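PDB 6MVF: beta-galactosidase/beta-glucuronidase from Faecalibacterium prausnitzii L2-6, which is a family 2 glycoside hydrolase that binds flavin mononucleotide and probably cleaves beta-glucuronides. Local coordinates for residues A[609-614]-A[636-641]; A[596-601]-A[627-632]; A[580-585]-A[645-650]. All coordinates share one frame; numbering follows the deposited sequence.

Contact 1 (A[609-614]-A[636-641])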
ATOM      1  N   LEU A 609      15.445 -31.865 -27.767  1.00 33.46           N
ATOM      2  CA  LEU A 609      14.306 -32.497 -27.118  1.00 30.99           C
ATOM      3  C   LEU A 609      14.735 -33.756 -26.373  1.00 33.28           C
ATOM      4  O   LEU A 609      15.559 -34.533 -26.860  1.00 32.69           O
ATOM      5  CB  LEU A 609      13.221 -32.850 -28.138  1.00 29.76           C
ATOM      6  CG  LEU A 609      11.901 -33.250 -27.470  1.00 36.08           C
ATOM      7  CD1 LEU A 609      11.359 -32.115 -26.542  1.00 24.86           C
ATOM      8  CD2 LEU A 609      10.882 -33.663 -28.520  1.00 32.33           C
ATOM      9  N   TYR A 610      14.161 -33.962 -25.195  1.00 33.25           N
ATOM     10  CA  TYR A 610      14.413 -35.159 -24.410  1.00 33.81           C
ATOM     11  C   TYR A 610      13.105 -35.859 -24.071  1.00 33.57           C
ATOM     12  O   TYR A 610      12.079 -35.212 -23.827  1.00 34.58           O
ATOM     13  CB  TYR A 610      15.147 -34.841 -23.109  1.00 33.17           C
ATOM     14  CG  TYR A 610      16.541 -34.328 -23.291  1.00 29.44           C
ATOM     15  CD1 TYR A 610      16.805 -32.956 -23.299  1.00 32.40           C
ATOM     16  CD2 TYR A 610      17.604 -35.210 -23.434  1.00 33.94           C
ATOM     17  CE1 TYR A 610      18.088 -32.476 -23.460  1.00 29.66           C
ATOM     18  CE2 TYR A 610      18.896 -34.741 -23.600  1.00 37.40           C
ATOM     19  CZ  TYR A 610      19.129 -33.373 -23.612  1.00 34.11           C
ATOM     20  OH  TYR A 610      20.409 -32.924 -23.764  1.00 35.68           O
ATOM     21  N   CYS A 611      13.167 -37.188 -24.033  1.00 29.27           N
ATOM     22  CA  CYS A 611      12.026 -38.029 -23.691  1.00 31.99           C
ATOM     23  C   CYS A 611      12.474 -39.012 -22.613  1.00 35.18           C
ATOM     24  O   CYS A 611      13.280 -39.906 -22.885  1.00 33.41           O
ATOM     25  CB  CYS A 611      11.503 -38.765 -24.919  1.00 27.58           C
ATOM     26  SG  CYS A 611       9.879 -39.486 -24.668  1.00 36.61           S
ATOM     27  N   ASN A 612      11.965 -38.829 -21.393  1.00 39.80           N
ATOM     28  CA  ASN A 612      12.402 -39.577 -20.211  1.00 38.03           C
ATOM     29  C   ASN A 612      13.925 -39.595 -20.099  1.00 38.77           C
ATOM     30  O   ASN A 612      14.543 -40.633 -19.848  1.00 34.11           O
ATOM     31  CB  ASN A 612      11.830 -40.994 -20.214  1.00 33.54           C
ATOM     32  CG  ASN A 612      10.326 -41.005 -20.025  1.00 39.55           C
ATOM     33  OD1 ASN A 612       9.763 -40.106 -19.372  1.00 32.87           O
ATOM     34  ND2 ASN A 612       9.660 -42.013 -20.599  1.00 32.38           N
ATOM     35  N   GLY A 613      14.529 -38.418 -20.303  1.00 31.64           N
ATOM     36  CA  GLY A 613      15.957 -38.238 -20.165  1.00 32.18           C
ATOM     37  C   GLY A 613      16.797 -38.637 -21.361  1.00 35.64           C
ATOM     38  O   GLY A 613      17.986 -38.298 -21.401  1.00 37.59           O
ATOM     39  N   LYS A 614      16.238 -39.348 -22.329  1.00 32.79           N
ATOM     40  CA  LYS A 614      16.982 -39.729 -23.522  1.00 36.55           C
ATOM     41  C   LYS A 614      16.795 -38.666 -24.605  1.00 37.22           C
ATOM     42  O   LYS A 614      15.670 -38.218 -24.862  1.00 32.02           O
ATOM     43  CB  LYS A 614      16.519 -41.101 -24.019  1.00 34.03           C
ATOM     44  CG  LYS A 614      16.478 -42.161 -22.916  1.00 37.76           C
ATOM     45  CD  LYS A 614      15.754 -43.428 -23.367  1.00 52.55           C
ATOM     46  CE  LYS A 614      14.333 -43.529 -22.769  1.00 55.26           C
ATOM     47  NZ  LYS A 614      13.594 -44.743 -23.251  1.00 59.15           N
ATOM     48  N   ASN A 636       5.487 -40.049 -20.128  1.00 35.56           N
ATOM     49  CA  ASN A 636       6.712 -39.571 -20.759  1.00 30.77           C
ATOM     50  C   ASN A 636       6.960 -38.138 -20.343  1.00 30.57           C
ATOM     51  O   ASN A 636       6.083 -37.288 -20.502  1.00 34.04           O
ATOM     52  CB  ASN A 636       6.631 -39.637 -22.286  1.00 32.36           C
ATOM     53  CG  ASN A 636       6.492 -41.059 -22.808  1.00 35.54           C
ATOM     54  OD1 ASN A 636       7.473 -41.691 -23.204  1.00 39.06           O
ATOM     55  ND2 ASN A 636       5.271 -41.564 -22.813  1.00 33.28           N
ATOM     56  N   VAL A 637       8.153 -37.868 -19.839  1.00 32.19           N
ATOM     57  CA  VAL A 637       8.593 -36.503 -19.594  1.00 29.31           C
ATOM     58  C   VAL A 637       9.205 -35.966 -20.885  1.00 29.66           C
ATOM     59  O   VAL A 637      10.203 -36.504 -21.373  1.00 35.73           O
ATOM     60  CB  VAL A 637       9.603 -36.444 -18.438  1.00 29.10           C
ATOM     61  CG1 VAL A 637      10.259 -35.060 -18.367  1.00 26.96           C
ATOM     62  CG2 VAL A 637       8.923 -36.789 -17.137  1.00 26.45           C
ATOM     63  N   LEU A 638       8.614 -34.912 -21.444  1.00 30.34           N
ATOM     64  CA  LEU A 638       9.181 -34.228 -22.599  1.00 27.39           C
ATOM     65  C   LEU A 638       9.831 -32.941 -22.111  1.00 29.38           C
ATOM     66  O   LEU A 638       9.168 -32.086 -21.509  1.00 21.89           O
ATOM     67  CB  LEU A 638       8.128 -33.946 -23.671  1.00 31.32           C
ATOM     68  CG  LEU A 638       7.657 -35.088 -24.598  1.00 27.26           C
ATOM     69  CD1 LEU A 638       8.801 -35.640 -25.403  1.00 28.77           C
ATOM     70  CD2 LEU A 638       7.009 -36.194 -23.807  1.00 29.45           C
ATOM     71  N   MET A 639      11.137 -32.825 -22.334  1.00 28.68           N
ATOM     72  CA  MET A 639      11.882 -31.641 -21.945  1.00 28.42           C
ATOM     73  C   MET A 639      12.575 -31.054 -23.164  1.00 29.86           C
ATOM     74  O   MET A 639      13.360 -31.741 -23.827  1.00 30.03           O
ATOM     75  CB  MET A 639      12.906 -31.959 -20.852  1.00 29.04           C
ATOM     76  CG  MET A 639      13.648 -30.705 -20.420  1.00 31.93           C
ATOM     77  SD  MET A 639      14.763 -30.989 -19.062  1.00 41.98           S
ATOM     78  CE  MET A 639      15.998 -32.052 -19.801  1.00 32.67           C
ATOM     79  N   ALA A 640      12.284 -29.790 -23.455  1.00 29.14           N
ATOM     80  CA  ALA A 640      12.925 -29.067 -24.544  1.00 28.82           C
ATOM     81  C   ALA A 640      13.907 -28.068 -23.949  1.00 34.57           C
ATOM     82  O   ALA A 640      13.536 -27.262 -23.087  1.00 33.57           O
ATOM     83  CB  ALA A 640      11.901 -28.375 -25.440  1.00 22.97           C
ATOM     84  N   VAL A 641      15.164 -28.153 -24.388  1.00 30.81           N
ATOM     85  CA  VAL A 641      16.256 -27.315 -23.919  1.00 32.03           C
ATOM     86  C   VAL A 641      16.637 -26.386 -25.062  1.00 36.38           C
ATOM     87  O   VAL A 641      17.192 -26.824 -26.077  1.00 34.58           O
ATOM     88  CB  VAL A 641      17.461 -28.147 -23.463  1.00 31.28           C
ATOM     89  CG1 VAL A 641      18.603 -27.233 -23.072  1.00 29.19           C
ATOM     90  CG2 VAL A 641      17.074 -29.043 -22.303  1.00 32.95           C
TER
HETATM   91  O   HOH W   1      13.032 -36.031 -20.610  1.00 27.91           O

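Contact 2 (A[596-601]-A[627-632])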
ATOM      1  N   THR A 596       4.708 -39.907 -32.339  1.00 40.98           N
ATOM      2  CA  THR A 596       3.879 -38.712 -32.331  1.00 36.98           C
ATOM      3  C   THR A 596       4.775 -37.500 -32.546  1.00 32.45           C
ATOM      4  O   THR A 596       5.954 -37.506 -32.175  1.00 33.47           O
ATOM      5  CB  THR A 596       3.079 -38.597 -31.013  1.00 35.38           C
ATOM      6  OG1 THR A 596       2.251 -37.433 -31.049  1.00 33.40           O
ATOM      7  CG2 THR A 596       4.017 -38.529 -29.804  1.00 33.57           C
ATOM      8  N   GLU A 597       4.223 -36.463 -33.165  1.00 33.18           N
ATOM      9  CA  GLU A 597       4.978 -35.231 -33.377  1.00 37.69           C
ATOM     10  C   GLU A 597       4.884 -34.330 -32.146  1.00 38.17           C
ATOM     11  O   GLU A 597       3.783 -33.949 -31.718  1.00 33.22           O
ATOM     12  CB  GLU A 597       4.502 -34.476 -34.610  1.00 30.46           C
ATOM     13  CG  GLU A 597       5.125 -33.077 -34.703  1.00 39.93           C
ATOM     14  CD  GLU A 597       4.692 -32.297 -35.946  1.00 45.46           C
ATOM     15  OE1 GLU A 597       3.977 -31.281 -35.784  1.00 45.74           O
ATOM     16  OE2 GLU A 597       5.062 -32.707 -37.076  1.00 37.81           O
ATOM     17  N   VAL A 598       6.042 -33.985 -31.591  1.00 31.17           N
ATOM     18  CA  VAL A 598       6.153 -33.048 -30.480  1.00 36.42           C
ATOM     19  C   VAL A 598       6.701 -31.747 -31.046  1.00 31.33           C
ATOM     20  O   VAL A 598       7.861 -31.685 -31.467  1.00 32.21           O
ATOM     21  CB  VAL A 598       7.049 -33.592 -29.361  1.00 28.68           C
ATOM     22  CG1 VAL A 598       7.238 -32.557 -28.308  1.00 22.14           C
ATOM     23  CG2 VAL A 598       6.456 -34.885 -28.773  1.00 27.20           C
ATOM     24  N   LYS A 599       5.877 -30.712 -31.083  1.00 29.22           N
ATOM     25  CA  LYS A 599       6.286 -29.453 -31.681  1.00 30.86           C
ATOM     26  C   LYS A 599       6.760 -28.490 -30.603  1.00 31.23           C
ATOM     27  O   LYS A 599       6.175 -28.428 -29.518  1.00 28.37           O
ATOM     28  CB  LYS A 599       5.136 -28.840 -32.465  1.00 33.49           C
ATOM     29  CG  LYS A 599       5.572 -27.874 -33.535  1.00 36.94           C
ATOM     30  CD  LYS A 599       4.376 -27.136 -34.077  1.00 39.00           C
ATOM     31  CE  LYS A 599       3.195 -28.052 -34.281  1.00 28.86           C
ATOM     32  NZ  LYS A 599       2.514 -27.677 -35.550  1.00 35.19           N
ATOM     33  N   VAL A 600       7.836 -27.755 -30.897  1.00 28.73           N
ATOM     34  CA  VAL A 600       8.379 -26.743 -29.997  1.00 32.01           C
ATOM     35  C   VAL A 600       8.440 -25.398 -30.717  1.00 31.77           C
ATOM     36  O   VAL A 600       8.868 -25.306 -31.874  1.00 27.83           O
ATOM     37  CB  VAL A 600       9.770 -27.128 -29.444  1.00 27.20           C
ATOM     38  CG1 VAL A 600      10.253 -26.062 -28.507  1.00 22.94           C
ATOM     39  CG2 VAL A 600       9.714 -28.446 -28.720  1.00 23.85           C
ATOM     40  N   TYR A 601       7.999 -24.354 -30.019  1.00 33.01           N
ATOM     41  CA  TYR A 601       8.173 -22.969 -30.433  1.00 29.05           C
ATOM     42  C   TYR A 601       9.246 -22.315 -29.570  1.00 33.39           C
ATOM     43  O   TYR A 601       9.273 -22.510 -28.351  1.00 30.56           O
ATOM     44  CB  TYR A 601       6.866 -22.196 -30.292  1.00 28.35           C
ATOM     45  CG  TYR A 601       5.714 -22.833 -31.014  1.00 30.19           C
ATOM     46  CD1 TYR A 601       5.869 -23.306 -32.310  1.00 34.51           C
ATOM     47  CD2 TYR A 601       4.475 -22.973 -30.405  1.00 32.54           C
ATOM     48  CE1 TYR A 601       4.824 -23.880 -32.992  1.00 33.40           C
ATOM     49  CE2 TYR A 601       3.411 -23.563 -31.081  1.00 32.73           C
ATOM     50  CZ  TYR A 601       3.603 -24.010 -32.378  1.00 37.90           C
ATOM     51  OH  TYR A 601       2.573 -24.588 -33.081  1.00 39.80           O
ATOM     52  N   PHE A 627       9.599 -32.578 -33.877  1.00 31.97           N
ATOM     53  CA  PHE A 627      10.332 -33.802 -33.569  1.00 34.31           C
ATOM     54  C   PHE A 627       9.391 -34.994 -33.668  1.00 35.74           C
ATOM     55  O   PHE A 627       8.228 -34.916 -33.256  1.00 38.14           O
ATOM     56  CB  PHE A 627      10.940 -33.762 -32.155  1.00 32.07           C
ATOM     57  CG  PHE A 627      11.885 -32.624 -31.918  1.00 30.99           C
ATOM     58  CD1 PHE A 627      11.402 -31.353 -31.613  1.00 30.47           C
ATOM     59  CD2 PHE A 627      13.260 -32.825 -31.981  1.00 26.16           C
ATOM     60  CE1 PHE A 627      12.263 -30.297 -31.377  1.00 28.81           C
ATOM     61  CE2 PHE A 627      14.140 -31.773 -31.747  1.00 28.83           C
ATOM     62  CZ  PHE A 627      13.637 -30.505 -31.437  1.00 31.27           C
ATOM     63  N   ASP A 628       9.881 -36.095 -34.220  1.00 35.59           N
ATOM     64  CA  ASP A 628       9.125 -37.340 -34.240  1.00 38.48           C
ATOM     65  C   ASP A 628       9.599 -38.181 -33.073  1.00 35.41           C
ATOM     66  O   ASP A 628      10.773 -38.562 -33.018  1.00 36.55           O
ATOM     67  CB  ASP A 628       9.306 -38.095 -35.555  1.00 39.31           C
ATOM     68  CG  ASP A 628       8.241 -37.741 -36.572  1.00 62.65           C
ATOM     69  OD1 ASP A 628       7.043 -38.009 -36.280  1.00 63.36           O
ATOM     70  OD2 ASP A 628       8.601 -37.178 -37.642  1.00 62.11           O
ATOM     71  N   VAL A 629       8.700 -38.462 -32.139  1.00 31.20           N
ATOM     72  CA  VAL A 629       9.083 -39.067 -30.869  1.00 35.68           C
ATOM     73  C   VAL A 629       8.389 -40.409 -30.721  1.00 30.63           C
ATOM     74  O   VAL A 629       7.164 -40.498 -30.849  1.00 34.36           O
ATOM     75  CB  VAL A 629       8.752 -38.143 -29.683  1.00 37.74           C
ATOM     76  CG1 VAL A 629       9.224 -38.793 -28.369  1.00 35.49           C
ATOM     77  CG2 VAL A 629       9.358 -36.719 -29.901  1.00 26.63           C
ATOM     78  N   ALA A 630       9.178 -41.450 -30.458  1.00 35.14           N
ATOM     79  CA  ALA A 630       8.651 -42.758 -30.055  1.00 36.43           C
ATOM     80  C   ALA A 630       8.492 -42.739 -28.544  1.00 35.46           C
ATOM     81  O   ALA A 630       9.433 -43.005 -27.796  1.00 32.67           O
ATOM     82  CB  ALA A 630       9.572 -43.888 -30.491  1.00 31.39           C
ATOM     83  N   LEU A 631       7.284 -42.406 -28.096  1.00 36.26           N
ATOM     84  CA  LEU A 631       6.994 -42.404 -26.675  1.00 28.87           C
ATOM     85  C   LEU A 631       7.209 -43.794 -26.093  1.00 33.21           C
ATOM     86  O   LEU A 631       6.925 -44.807 -26.740  1.00 41.77           O
ATOM     87  CB  LEU A 631       5.557 -41.943 -26.438  1.00 31.60           C
ATOM     88  CG  LEU A 631       5.207 -40.527 -26.889  1.00 26.20           C
ATOM     89  CD1 LEU A 631       3.733 -40.311 -26.712  1.00 33.56           C
ATOM     90  CD2 LEU A 631       5.994 -39.461 -26.112  1.00 31.79           C
ATOM     91  N   ASP A 632       7.756 -43.833 -24.878  1.00 38.81           N
ATOM     92  CA  ASP A 632       7.765 -45.044 -24.070  1.00 31.21           C
ATOM     93  C   ASP A 632       6.349 -45.395 -23.627  1.00 38.01           C
ATOM     94  O   ASP A 632       5.456 -44.545 -23.563  1.00 35.78           O
ATOM     95  CB  ASP A 632       8.632 -44.869 -22.833  1.00 30.59           C
ATOM     96  CG  ASP A 632      10.080 -44.690 -23.166  1.00 46.53           C
ATOM     97  OD1 ASP A 632      10.467 -45.040 -24.308  1.00 48.26           O
ATOM     98  OD2 ASP A 632      10.828 -44.210 -22.280  1.00 48.42           O
TER

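Contact 3 (A[580-585]-A[645-650])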
ATOM      1  N   MET A 580      12.478 -17.632 -24.715  1.00 25.52           N
ATOM      2  CA  MET A 580      11.394 -18.526 -24.337  1.00 24.45           C
ATOM      3  C   MET A 580      11.489 -19.805 -25.162  1.00 28.38           C
ATOM      4  O   MET A 580      12.056 -19.829 -26.260  1.00 27.91           O
ATOM      5  CB  MET A 580      10.012 -17.849 -24.496  1.00 23.30           C
ATOM      6  CG  MET A 580       9.701 -17.269 -25.898  1.00 26.12           C
ATOM      7  SD  MET A 580       9.293 -18.548 -27.123  1.00 31.85           S
ATOM      8  CE  MET A 580       7.662 -19.104 -26.620  1.00 26.66           C
ATOM      9  N   VAL A 581      10.933 -20.876 -24.608  1.00 31.48           N
ATOM     10  CA  VAL A 581      10.835 -22.153 -25.303  1.00 28.03           C
ATOM     11  C   VAL A 581       9.578 -22.853 -24.801  1.00 28.90           C
ATOM     12  O   VAL A 581       9.354 -22.954 -23.590  1.00 30.34           O
ATOM     13  CB  VAL A 581      12.102 -23.017 -25.119  1.00 27.84           C
ATOM     14  CG1 VAL A 581      12.285 -23.441 -23.683  1.00 25.44           C
ATOM     15  CG2 VAL A 581      12.045 -24.233 -26.035  1.00 32.30           C
ATOM     16  N   HIS A 582       8.749 -23.322 -25.741  1.00 28.17           N
ATOM     17  CA  HIS A 582       7.406 -23.815 -25.440  1.00 29.32           C
ATOM     18  C   HIS A 582       7.126 -25.080 -26.229  1.00 29.60           C
ATOM     19  O   HIS A 582       7.211 -25.077 -27.466  1.00 26.71           O
ATOM     20  CB  HIS A 582       6.340 -22.771 -25.760  1.00 29.20           C
ATOM     21  CG  HIS A 582       4.953 -23.206 -25.406  1.00 35.20           C
ATOM     22  ND1 HIS A 582       4.113 -23.830 -26.309  1.00 37.97           N
ATOM     23  CD2 HIS A 582       4.258 -23.110 -24.249  1.00 30.34           C
ATOM     24  CE1 HIS A 582       2.961 -24.093 -25.724  1.00 31.98           C
ATOM     25  NE2 HIS A 582       3.021 -23.662 -24.475  1.00 32.46           N
ATOM     26  N   ILE A 583       6.789 -26.149 -25.512  1.00 26.84           N
ATOM     27  CA  ILE A 583       6.338 -27.391 -26.123  1.00 26.08           C
ATOM     28  C   ILE A 583       4.828 -27.320 -26.320  1.00 32.10           C
ATOM     29  O   ILE A 583       4.064 -27.187 -25.353  1.00 28.53           O
ATOM     30  CB  ILE A 583       6.729 -28.616 -25.284  1.00 29.07           C
ATOM     31  CG1 ILE A 583       8.250 -28.660 -25.066  1.00 23.36           C
ATOM     32  CG2 ILE A 583       6.261 -29.876 -26.009  1.00 22.57           C
ATOM     33  CD1 ILE A 583       8.694 -29.609 -23.980  1.00 22.49           C
ATOM     34  N   ALA A 584       4.404 -27.398 -27.581  1.00 28.62           N
ATOM     35  CA  ALA A 584       3.002 -27.369 -27.953  1.00 27.08           C
ATOM     36  C   ALA A 584       2.331 -28.707 -27.649  1.00 36.47           C
ATOM     37  O   ALA A 584       2.984 -29.749 -27.515  1.00 36.21           O
ATOM     38  CB  ALA A 584       2.859 -27.043 -29.436  1.00 24.79           C
ATOM     39  N   GLY A 585       1.004 -28.662 -27.521  1.00 36.91           N
ATOM     40  CA  GLY A 585       0.201 -29.861 -27.431  1.00 31.19           C
ATOM     41  C   GLY A 585       0.056 -30.480 -26.059  1.00 37.21           C
ATOM     42  O   GLY A 585      -0.315 -31.659 -25.978  1.00 30.04           O
ATOM     43  N   VAL A 645      16.827 -21.382 -21.525  1.00 36.16           N
ATOM     44  CA  VAL A 645      15.471 -21.654 -21.075  1.00 35.97           C
ATOM     45  C   VAL A 645      15.159 -23.110 -21.361  1.00 36.52           C
ATOM     46  O   VAL A 645      15.732 -23.722 -22.268  1.00 34.70           O
ATOM     47  CB  VAL A 645      14.440 -20.727 -21.751  1.00 31.06           C
ATOM     48  CG1 VAL A 645      14.559 -19.350 -21.177  1.00 32.33           C
ATOM     49  CG2 VAL A 645      14.665 -20.690 -23.257  1.00 31.32           C
ATOM     50  N   LYS A 646      14.259 -23.674 -20.566  1.00 32.29           N
ATOM     51  CA  LYS A 646      13.843 -25.055 -20.720  1.00 27.58           C
ATOM     52  C   LYS A 646      12.334 -25.129 -20.573  1.00 31.67           C
ATOM     53  O   LYS A 646      11.699 -24.248 -19.986  1.00 28.02           O
ATOM     54  CB  LYS A 646      14.526 -25.973 -19.700  1.00 32.39           C
ATOM     55  CG  LYS A 646      16.019 -26.039 -19.880  1.00 32.01           C
ATOM     56  CD  LYS A 646      16.695 -26.862 -18.799  1.00 30.38           C
ATOM     57  CE  LYS A 646      18.193 -26.857 -19.041  1.00 26.72           C
ATOM     58  NZ  LYS A 646      18.978 -27.275 -17.872  1.00 34.15           N
ATOM     59  N   ASP A 647      11.756 -26.183 -21.149  1.00 32.63           N
ATOM     60  CA  ASP A 647      10.346 -26.467 -20.951  1.00 30.60           C
ATOM     61  C   ASP A 647      10.169 -27.959 -20.713  1.00 31.67           C
ATOM     62  O   ASP A 647      10.991 -28.766 -21.145  1.00 29.72           O
ATOM     63  CB  ASP A 647       9.492 -26.008 -22.140  1.00 34.45           C
ATOM     64  CG  ASP A 647       7.994 -25.977 -21.802  1.00 42.45           C
ATOM     65  OD1 ASP A 647       7.634 -25.963 -20.582  1.00 42.15           O
ATOM     66  OD2 ASP A 647       7.188 -25.977 -22.759  1.00 37.19           O
ATOM     67  N   SER A 648       9.091 -28.314 -20.014  1.00 27.30           N
ATOM     68  CA  SER A 648       8.845 -29.695 -19.628  1.00 29.78           C
ATOM     69  C   SER A 648       7.347 -29.948 -19.527  1.00 32.23           C
ATOM     70  O   SER A 648       6.621 -29.188 -18.877  1.00 28.24           O
ATOM     71  CB  SER A 648       9.527 -30.033 -18.292  1.00 28.77           C
ATOM     72  OG  SER A 648       8.964 -31.205 -17.708  1.00 28.60           O
ATOM     73  N   ILE A 649       6.883 -31.006 -20.189  1.00 22.88           N
ATOM     74  CA  ILE A 649       5.511 -31.461 -20.057  1.00 26.51           C
ATOM     75  C   ILE A 649       5.516 -32.982 -19.932  1.00 30.12           C
ATOM     76  O   ILE A 649       6.527 -33.651 -20.152  1.00 28.14           O
ATOM     77  CB  ILE A 649       4.628 -31.006 -21.233  1.00 25.02           C
ATOM     78  CG1 ILE A 649       4.823 -31.919 -22.440  1.00 21.24           C
ATOM     79  CG2 ILE A 649       4.929 -29.550 -21.608  1.00 28.30           C
ATOM     80  CD1 ILE A 649       4.037 -31.466 -23.641  1.00 24.77           C
ATOM     81  N   THR A 650       4.370 -33.529 -19.559  1.00 30.66           N
ATOM     82  CA  THR A 650       4.202 -34.968 -19.440  1.00 30.84           C
ATOM     83  C   THR A 650       3.121 -35.421 -20.406  1.00 28.52           C
ATOM     84  O   THR A 650       2.033 -34.831 -20.456  1.00 24.45           O
ATOM     85  CB  THR A 650       3.847 -35.373 -18.010  1.00 28.46           C
ATOM     86  OG1 THR A 650       4.884 -34.936 -17.123  1.00 25.74           O
ATOM     87  CG2 THR A 650       3.699 -36.882 -17.926  1.00 27.92           C
TER
HETATM   88  O   HOH W   2       4.220 -26.071 -22.679  1.00 30.32           O

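Contact 1 (A[609-614]-A[636-641])
Tyr610 and Met639 form the hydrogen-bonded pair at the middle of this antiparallel contact. Strands 609-611 and 636-641 run at 162° to each other and approach to 4.6 Å between axes. Tyr610 N donates to Met639 O at 2.7 Å, and Met639 N to Tyr610 O at 3.0 Å. Leu609 with Ala640 and Cys611 with Leu638 are the flanking non-hydrogen-bonded pairs. Asn612 N then bonds to Val637 O, which also takes a water held by Gly613 N.

Asn612 OD1 accepts from Val637 N at 2.8 Å along a nearly straight line (173°), the donor standing above the amide carbonyl plane. The Asn612 and Asn636 amides are almost parallel. Asn612 ND2 bonds to the Asp632 carboxylate, and Asn636 OD1 takes the Asp632 backbone N-H. With an alanine here, Val637 N would probably lose this acceptor and the Asp632 carboxylate one of its donors.

Tyr610 and Met639 point the same way, side by side. The bend at the end of Met639 sets CE 3.7 Å from Tyr610 CD1. Val641 CG2 meets the ring edge at Tyr610 CE1, 3.8 Å away. On the Leu609 face, Leu609 CD1 rests on Ala640 CB at 3.9 Å. That face packs on strand 624-629, while Val637 and Met639 touch the second subunit. The type I' turn from Cys611 to Lys614 marks a two-residue beta hairpin, whose first strand pairs here with 636-641.

Contact 2 (A[596-601]-A[627-632])
Phe627 and Thr596, with Val598, carry most of this antiparallel strand pairing. Phe627 and Val598 form one hydrogen-bonded pair. Val598 N reaches Phe627 O at 2.9 Å, and Phe627 N lies 3.1 Å from Val598 O. The Phe627 ring keeps its edge to the same oxygen, with CD1 3.6 Å from Val598 O. Further along the ring, Phe627 CE1 lies 4.1 Å from Val600 CG2. The Phe627 side chain also packs on Val607 and Leu609 of the facing sheet.

Thr596 and Val629 form the second hydrogen-bonded pair, through two backbone bonds, of which Thr596 N to Val629 O is 2.9 Å. Thr596 OG1 is anti to the backbone N (chi1 -179°) and bonds to Arg591. This torsion leaves the methyl between the backbone N and the carbonyl carbon, where Thr596 CG2 meets Leu631 CD1 at 3.6 Å. On the same face, Val598 CG2 packs on Val629 CG2, also at 3.6 Å.

Between those pairs, Glu597 and Asp628 form the non-hydrogen-bonded pair and face the other way. Their carboxylates lie on the exposed side, with Glu597 OE2 5.7 Å from Asp628 OD1. Lys599, whose NZ also makes a salt bridge to Glu515, has a long one to Glu597, which may offset some of the like charge. The chemistry is that of an amphipathic strand pair: valines, phenylalanine and the threonine methyl turn into the protein, and carboxylates turn to solvent.

Contact 3 (A[580-585]-A[645-650])
Val581 CG1 packs against Val645 CG2 at 3.7 Å, the two side chains passing alongside with their ends pointing opposite ways. Farther along, Ile583 CG2 meets Ile649 CD1 at 3.6 Å. Between these apolar pairs stands Asp647. Its CG is anti to the backbone N (chi1 -166°), which carries the carboxylate across to the facing strand. Asp647 OD2 accepts from Ile583 N at 2.8 Å in a nearly straight bond (172°), using the anti lone pair. OD1 takes a weak bond from the N of Ser648. A water 3.0 Å from Asp647 OD2 also lies near Ile583 O. The buried carboxylate is met by backbone N-H groups, which would help to hold its charge.

Strands 581-583 and 646-650 run nearly parallel (16°), but 6.1 Å apart at their axes. They belong to different sheets, and the aspartate bridges between them. His582 stacks on Tyr569 of helix 566-575. Strand 596-602 flanks 581-583, and strand 635-641 flanks 646-654. Lys646 makes a salt bridge to Asp242 of the second subunit, and Ser648 OG a hydrogen bond to Tyr239 O of that subunit. Ile649 and Thr650 pair in parallel with a strand of that subunit, so the sheet runs on across the interface.

From the N terminus, the chain passes 580-585, 596-601 and 609-614, then 627-632, 636-641 and 645-650. Contact 3 joins the first to the last and closes the longest loop, of 59 residues. Contact 2 closes a loop of 25 residues and contact 1 one of 21, both inside it. These two cross each other, because their segments alternate along the chain. Contact 2 lies in the sheet of strands 581-583, 596-602 and 624-629. Contact 1 lies in the sheet that also holds 646-654. Contact 3 ties the edge strand 581-583 of one sheet to strand 646-654 of the other. Asp632 links contacts 1 and 2 through a salt bridge to Lys614. Together they close a small beta-sandwich domain away from the flavin site.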